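UDP-N-acetylglucosamine 2-epimerase (Methanocaldococcus jannaschii, PDB 4NES) probably catalyses the reversible epimerization at C-2 that interconverts UDP-N-acetylglucosamine and UDP-N-acetylmannosamine. Local coordinates at residues S4-T9 against H31-N36; E49-P54 against V269-F274. All coordinates share one frame; numbering follows the deposited sequence.

Interaction 1 of 2, residues S4-T9 against H31-N36; sequences SIILGT and HIIHTN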
loop_
_atom_site.group_PDB
_atom_site.type_symbol
_atom_site.label_atom_id
_atom_site.label_comp_id
_atom_site.label_asym_id
_atom_site.label_seq_id
_atom_site.Cartn_x
_atom_site.Cartn_y
_atom_site.Cartn_z
ATOM N N SER A 4 -15.777 -12.568 3.145
ATOM C CA SER A 4 -15.232 -12.947 1.842
ATOM C C SER A 4 -13.769 -13.335 1.990
ATOM O O SER A 4 -12.978 -12.580 2.556
ATOM C CB SER A 4 -15.337 -11.798 0.836
ATOM O OG SER A 4 -16.685 -11.446 0.590
ATOM N N ILE A 5 -13.410 -14.509 1.487
ATOM C CA ILE A 5 -12.009 -14.897 1.376
ATOM C C ILE A 5 -11.555 -14.569 -0.031
ATOM O O ILE A 5 -12.202 -14.969 -0.999
ATOM C CB ILE A 5 -11.828 -16.399 1.588
ATOM C CG1 ILE A 5 -12.234 -16.788 3.006
ATOM C CG2 ILE A 5 -10.383 -16.787 1.337
ATOM C CD1 ILE A 5 -12.260 -18.295 3.239
ATOM N N ILE A 6 -10.467 -13.816 -0.155
ATOM C CA ILE A 6 -9.905 -13.508 -1.462
ATOM C C ILE A 6 -8.561 -14.209 -1.587
ATOM O O ILE A 6 -7.690 -14.027 -0.740
ATOM C CB ILE A 6 -9.714 -11.992 -1.633
ATOM C CG1 ILE A 6 -11.046 -11.279 -1.418
ATOM C CG2 ILE A 6 -9.114 -11.669 -3.009
ATOM C CD1 ILE A 6 -10.977 -9.777 -1.561
ATOM N N LEU A 7 -8.408 -15.023 -2.630
ATOM C CA LEU A 7 -7.169 -15.758 -2.857
ATOM C C LEU A 7 -6.828 -15.801 -4.342
ATOM O O LEU A 7 -7.679 -15.553 -5.200
ATOM C CB LEU A 7 -7.271 -17.183 -2.287
ATOM C CG LEU A 7 -8.349 -18.124 -2.847
ATOM C CD1 LEU A 7 -7.946 -18.755 -4.177
ATOM C CD2 LEU A 7 -8.696 -19.215 -1.842
ATOM N N GLY A 8 -5.581 -16.141 -4.642
ATOM C CA GLY A 8 -5.169 -16.235 -6.028
ATOM C C GLY A 8 -4.236 -17.371 -6.410
ATOM O O GLY A 8 -4.225 -17.765 -7.564
ATOM N N THR A 9 -3.449 -17.878 -5.461
ATOM C CA THR A 9 -2.268 -18.694 -5.794
ATOM C C THR A 9 -2.179 -19.979 -4.983
ATOM O O THR A 9 -2.792 -20.099 -3.921
ATOM C CB THR A 9 -0.945 -17.921 -5.567
ATOM O OG1 THR A 9 -0.774 -17.671 -4.165
ATOM C CG2 THR A 9 -0.929 -16.615 -6.352
ATOM N N HIS A 31 -17.883 -16.912 1.416
ATOM C CA HIS A 31 -17.590 -17.433 0.092
ATOM C C HIS A 31 -16.193 -17.022 -0.318
ATOM O O HIS A 31 -15.556 -16.205 0.357
ATOM C CB HIS A 31 -18.624 -16.956 -0.942
ATOM C CG HIS A 31 -19.907 -17.737 -0.921
ATOM N ND1 HIS A 31 -21.040 -17.291 -0.295
ATOM C CD2 HIS A 31 -20.214 -18.957 -1.445
ATOM C CE1 HIS A 31 -22.008 -18.190 -0.432
ATOM N NE2 HIS A 31 -21.525 -19.205 -1.121
ATOM N N ILE A 32 -15.730 -17.589 -1.427
ATOM C CA ILE A 32 -14.385 -17.349 -1.925
ATOM C C ILE A 32 -14.453 -16.541 -3.208
ATOM O O ILE A 32 -15.229 -16.851 -4.129
ATOM C CB ILE A 32 -13.651 -18.673 -2.223
ATOM C CG1 ILE A 32 -13.539 -19.522 -0.952
ATOM C CG2 ILE A 32 -12.282 -18.411 -2.845
ATOM C CD1 ILE A 32 -13.038 -20.936 -1.211
ATOM N N ILE A 33 -13.628 -15.501 -3.258
ATOM C CA ILE A 33 -13.346 -14.770 -4.483
ATOM C C ILE A 33 -11.947 -15.180 -4.940
ATOM O O ILE A 33 -10.956 -14.966 -4.236
ATOM C CB ILE A 33 -13.366 -13.245 -4.256
ATOM C CG1 ILE A 33 -14.739 -12.777 -3.751
ATOM C CG2 ILE A 33 -12.966 -12.513 -5.539
ATOM C CD1 ILE A 33 -14.724 -11.335 -3.262
ATOM N N HIS A 34 -11.872 -15.793 -6.116
ATOM C CA HIS A 34 -10.608 -16.252 -6.676
ATOM C C HIS A 34 -10.187 -15.263 -7.771
ATOM O O HIS A 34 -10.945 -15.023 -8.710
ATOM C CB HIS A 34 -10.822 -17.649 -7.269
ATOM C CG HIS A 34 -9.573 -18.454 -7.470
ATOM N ND1 HIS A 34 -8.341 -17.888 -7.749
ATOM C CD2 HIS A 34 -9.371 -19.790 -7.462
ATOM C CE1 HIS A 34 -7.441 -18.840 -7.885
ATOM N NE2 HIS A 34 -8.039 -20.011 -7.719
ATOM N N THR A 35 -8.999 -14.670 -7.654
ATOM C CA THR A 35 -8.525 -13.779 -8.711
ATOM C C THR A 35 -8.039 -14.563 -9.919
ATOM O O THR A 35 -7.849 -13.994 -11.003
ATOM C CB THR A 35 -7.360 -12.899 -8.248
ATOM O OG1 THR A 35 -6.281 -13.753 -7.839
ATOM C CG2 THR A 35 -7.786 -12.001 -7.099
ATOM N N ASN A 36 -7.799 -15.858 -9.719
ATOM C CA ASN A 36 -7.227 -16.717 -10.744
ATOM C C ASN A 36 -5.877 -16.191 -11.200
ATOM O O ASN A 36 -5.528 -16.305 -12.373
ATOM C CB ASN A 36 -8.185 -16.907 -11.929
ATOM C CG ASN A 36 -9.599 -17.231 -11.487
ATOM O OD1 ASN A 36 -10.500 -16.419 -11.662
ATOM N ND2 ASN A 36 -9.802 -18.419 -10.910
#
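Ile5 O receives the N-H of Ile33 at 2.7 Å between Ile5 O and Ile33 N, with 169° at the hydrogen, and the CA-H of Ile32 approaches the same oxygen. Ile5 N to His31 O, Leu7 N to Ile33 O and Thr35 N to Leu7 O continue the parallel pairing. Thr35 OG1 lies against Gly8, 3.3 Å from Gly8 CA, and is hydrogen-bonded to Thr98 and Gln37 N.

On the face carrying Leu7 and His34, Leu7 CD1 stands 3.5 Å from the centroid of the imidazole of His34, only 2° off the ring normal: a centred CH-pi contact. Over the opposite face Asn36 ND2 is offset toward the rim, its amide hydrogen-bonded to Asn59 and Asn61. With CG anti to the backbone N (chi1 -160°), the His34 ring starts out on the side of Leu7 CD1. It is held at both nitrogens: ND1 accepts Asn36 N at 2.9 Å, from well out of the ring plane, and NE2 bonds to Asp44. An alanine here would probably leave Asp44 and Asn36 N without their imidazole partner and open a gap beneath Leu7 CD1.

On the other face Ile6 and Ile33 run side by side, with Ile6 CG1 4.1 Å from Ile33 CD1, under helix 67-85. Helix 10-23 covers Ile5 and Leu7 and connects the two strands, the beta-alpha-beta crossover with which the N-terminal Rossmann-like domain of this GT-B fold begins.

Interaction 2 of 2, residues E49-P54 against V269-F274; sequences EELNLP and VGYLEF. With UDP (uridine-5'-diphosphate), chain C.
Glu50 OE1 accepts the N-H of Leu272 at 3.0 Å from Leu272 N, with 171° at the hydrogen, the donor meeting the oxygen on its syn side and 22° out of the carboxylate plane. Tyr271 N is also near OE1, but at an angle too poor for a bond. Beside the bonded N, Leu272 CG makes a van der Waals approach to Glu50 OE1. With chi2 at -169° the Glu50 chain is extended, which carries CD from the end of helix 45-50 out to the start of helix 271-280, where the N-terminal dipole would probably stabilise a negative charge. The hydroxyl of Tyr271 is hydrogen-bonded to Glu294 and Thr175.

The second polar feature is a meeting of acids. Glu50 OE2 lies 2.5 Å from Glu273 OE1, a separation that suggests a proton held by one of the two groups.

Apolar contact is slighter: Leu51 CD2 touches Tyr271 CD2 at 4.1 Å, approaching the ring obliquely.

Ligand contacts come from residues 269-274. Val269 N gives its proton to UDP O4 at 3.0 Å, and UDP N3 donates to Val269 O at 2.8 Å, so backbone atoms read the uracil edge. Phe274 lies beneath the base, with UDP C5 3.4 Å above the plane and over the ring centre. Tyr271 presents its edge to the ribose, CE1 being 3.3 Å from UDP O2'. Backbone pairing and an aromatic face thus form part of the uracil site of the C-terminal domain, and Glu50 joins it to the N-terminal domain across the interdomain cleft of the GT-B fold.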
loop_
_atom_site.group_PDB
_atom_site.type_symbol
_atom_site.label_atom_id
_atom_site.label_comp_id
_atom_site.label_asym_id
_atom_site.label_seq_id
_atom_site.Cartn_x
_atom_site.Cartn_y
_atom_site.Cartn_z
ATOM N N GLU A 49 -9.268 -29.710 -5.294
ATOM C CA GLU A 49 -9.673 -31.112 -5.258
ATOM C C GLU A 49 -9.107 -31.866 -4.053
ATOM O O GLU A 49 -9.854 -32.484 -3.288
ATOM C CB GLU A 49 -9.269 -31.821 -6.553
ATOM C CG GLU A 49 -9.651 -33.298 -6.596
ATOM C CD GLU A 49 -11.150 -33.509 -6.546
ATOM O OE1 GLU A 49 -11.899 -32.585 -6.929
ATOM O OE2 GLU A 49 -11.590 -34.603 -6.123
ATOM N N GLU A 50 -7.790 -31.840 -3.886
ATOM C CA GLU A 50 -7.174 -32.643 -2.837
ATOM C C GLU A 50 -7.550 -32.155 -1.445
ATOM O O GLU A 50 -7.609 -32.943 -0.507
ATOM C CB GLU A 50 -5.646 -32.678 -2.987
ATOM C CG GLU A 50 -5.150 -33.431 -4.216
ATOM C CD GLU A 50 -3.647 -33.673 -4.208
ATOM O OE1 GLU A 50 -2.946 -33.122 -3.339
ATOM O OE2 GLU A 50 -3.172 -34.429 -5.081
ATOM N N LEU A 51 -7.803 -30.854 -1.317
ATOM C CA LEU A 51 -8.113 -30.270 -0.018
ATOM C C LEU A 51 -9.614 -30.158 0.220
ATOM O O LEU A 51 -10.038 -29.596 1.232
ATOM C CB LEU A 51 -7.426 -28.909 0.148
ATOM C CG LEU A 51 -5.896 -29.014 0.090
ATOM C CD1 LEU A 51 -5.247 -27.647 0.069
ATOM C CD2 LEU A 51 -5.376 -29.819 1.266
ATOM N N ASN A 52 -10.399 -30.699 -0.712
ATOM C CA ASN A 52 -11.856 -30.789 -0.545
ATOM C C ASN A 52 -12.468 -29.408 -0.292
ATOM O O ASN A 52 -13.239 -29.201 0.652
ATOM C CB ASN A 52 -12.180 -31.779 0.585
ATOM C CG ASN A 52 -13.634 -32.184 0.621
ATOM O OD1 ASN A 52 -14.302 -32.273 -0.411
ATOM N ND2 ASN A 52 -14.129 -32.452 1.820
ATOM N N LEU A 53 -12.111 -28.454 -1.149
ATOM C CA LEU A 53 -12.549 -27.068 -1.004
ATOM C C LEU A 53 -13.693 -26.762 -1.958
ATOM O O LEU A 53 -13.750 -27.312 -3.060
ATOM C CB LEU A 53 -11.387 -26.105 -1.275
ATOM C CG LEU A 53 -10.157 -26.290 -0.390
ATOM C CD1 LEU A 53 -9.086 -25.293 -0.781
ATOM C CD2 LEU A 53 -10.483 -26.166 1.091
ATOM N N PRO A 54 -14.607 -25.870 -1.544
ATOM C CA PRO A 54 -15.732 -25.537 -2.418
ATOM C C PRO A 54 -15.306 -24.659 -3.586
ATOM O O PRO A 54 -14.285 -23.961 -3.514
ATOM C CB PRO A 54 -16.666 -24.746 -1.496
ATOM C CG PRO A 54 -15.760 -24.143 -0.479
ATOM C CD PRO A 54 -14.688 -25.176 -0.247
ATOM N N VAL A 269 3.283 -30.769 -8.453
ATOM C CA VAL A 269 2.374 -31.829 -8.004
ATOM C C VAL A 269 1.419 -31.337 -6.926
ATOM O O VAL A 269 1.575 -30.243 -6.382
ATOM C CB VAL A 269 3.149 -33.060 -7.483
ATOM C CG1 VAL A 269 4.036 -33.634 -8.579
ATOM C CG2 VAL A 269 3.967 -32.688 -6.246
ATOM N N GLY A 270 0.418 -32.157 -6.610
ATOM C CA GLY A 270 -0.557 -31.831 -5.579
ATOM C C GLY A 270 0.069 -31.813 -4.196
ATOM O O GLY A 270 1.202 -32.270 -4.005
ATOM N N TYR A 271 -0.667 -31.268 -3.233
ATOM C CA TYR A 271 -0.159 -31.125 -1.871
ATOM C C TYR A 271 0.158 -32.465 -1.205
ATOM O O TYR A 271 1.176 -32.608 -0.532
ATOM C CB TYR A 271 -1.160 -30.342 -1.029
ATOM C CG TYR A 271 -0.613 -29.859 0.289
ATOM C CD1 TYR A 271 0.600 -29.202 0.355
ATOM C CD2 TYR A 271 -1.333 -30.047 1.470
ATOM C CE1 TYR A 271 1.098 -28.743 1.560
ATOM C CE2 TYR A 271 -0.840 -29.587 2.682
ATOM C CZ TYR A 271 0.383 -28.938 2.712
ATOM O OH TYR A 271 0.884 -28.474 3.909
ATOM N N LEU A 272 -0.708 -33.452 -1.395
ATOM C CA LEU A 272 -0.489 -34.753 -0.769
ATOM C C LEU A 272 0.793 -35.394 -1.290
ATOM O O LEU A 272 1.616 -35.922 -0.526
ATOM C CB LEU A 272 -1.680 -35.680 -1.016
ATOM C CG LEU A 272 -3.016 -35.165 -0.500
ATOM C CD1 LEU A 272 -4.116 -36.153 -0.877
ATOM C CD2 LEU A 272 -2.977 -34.960 1.004
ATOM N N GLU A 273 0.956 -35.335 -2.604
ATOM C CA GLU A 273 2.147 -35.842 -3.252
ATOM C C GLU A 273 3.394 -35.093 -2.773
ATOM O O GLU A 273 4.426 -35.703 -2.476
ATOM C CB GLU A 273 1.986 -35.728 -4.771
ATOM C CG GLU A 273 0.958 -36.707 -5.359
ATOM C CD GLU A 273 -0.477 -36.247 -5.202
ATOM O OE1 GLU A 273 -0.720 -35.062 -4.877
ATOM O OE2 GLU A 273 -1.381 -37.084 -5.406
ATOM N N PHE A 274 3.298 -33.768 -2.688
ATOM C CA PHE A 274 4.463 -32.986 -2.301
ATOM C C PHE A 274 4.857 -33.216 -0.845
ATOM O O PHE A 274 6.045 -33.272 -0.525
ATOM C CB PHE A 274 4.276 -31.496 -2.596
ATOM C CG PHE A 274 5.570 -30.754 -2.646
ATOM C CD1 PHE A 274 6.437 -30.944 -3.708
ATOM C CD2 PHE A 274 5.949 -29.908 -1.614
ATOM C CE1 PHE A 274 7.658 -30.287 -3.756
ATOM C CE2 PHE A 274 7.168 -29.241 -1.666
ATOM C CZ PHE A 274 8.017 -29.443 -2.738
HETATM N N1 UDP C . 3.763 -27.341 -3.053
HETATM C C2 UDP C . 2.997 -28.296 -3.631
HETATM N N3 UDP C . 3.435 -28.925 -4.743
HETATM C C4 UDP C . 4.624 -28.635 -5.317
HETATM C C5 UDP C . 5.442 -27.650 -4.749
HETATM C C6 UDP C . 4.966 -27.006 -3.602
HETATM O O2 UDP C . 1.903 -28.597 -3.147
HETATM O O4 UDP C . 5.024 -29.308 -6.468
HETATM C "C1'" UDP C . 3.319 -26.586 -1.867
HETATM C "C2'" UDP C . 4.124 -26.648 -0.679
HETATM O "O2'" UDP C . 3.879 -27.845 0.025
HETATM C "C3'" UDP C . 3.754 -25.423 0.042
HETATM C "C4'" UDP C . 3.375 -24.493 -1.012
HETATM O "O4'" UDP C . 3.382 -25.206 -2.223
HETATM O "O3'" UDP C . 2.679 -25.583 0.926
HETATM C "C5'" UDP C . 4.323 -23.354 -1.177
HETATM O "O5'" UDP C . 3.994 -22.551 -2.285
HETATM P PA UDP C . 5.087 -21.792 -3.144
HETATM O O1A UDP C . 4.641 -21.819 -4.591
HETATM O O2A UDP C . 6.432 -22.453 -2.937
HETATM O O3A UDP C . 5.095 -20.277 -2.703
HETATM P PB UDP C . 5.634 -19.498 -1.453
HETATM O O1B UDP C . 5.373 -20.299 -0.187
HETATM O O2B UDP C . 7.100 -19.212 -1.656
HETATM O O3B UDP C . 4.830 -18.229 -1.502
#

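In the fold
Interactions 1 and 2 follow one another along the chain, and their centres lie about 17 Å apart. They meet where Ile32 CD1 packs against Pro54 O at 4.0 Å, so the loop after helix 45-50 leans on the sheet containing strand 30-34. Interaction 1 lies within the N-terminal sheet, whereas interaction 2 connects that domain to the helix following strand 263-266 of the second sheet. Interaction 2 carries four residues of the UDP pocket, whereas interaction 1 reaches a ligand through Thr9, beyond the paired strands. Thr9 touches UDP-N-acetylglucosamine, and Gly8 lies about 8 Å from it; the side chain of Tyr271 is about 12 Å from UDP-N-acetylglucosamine.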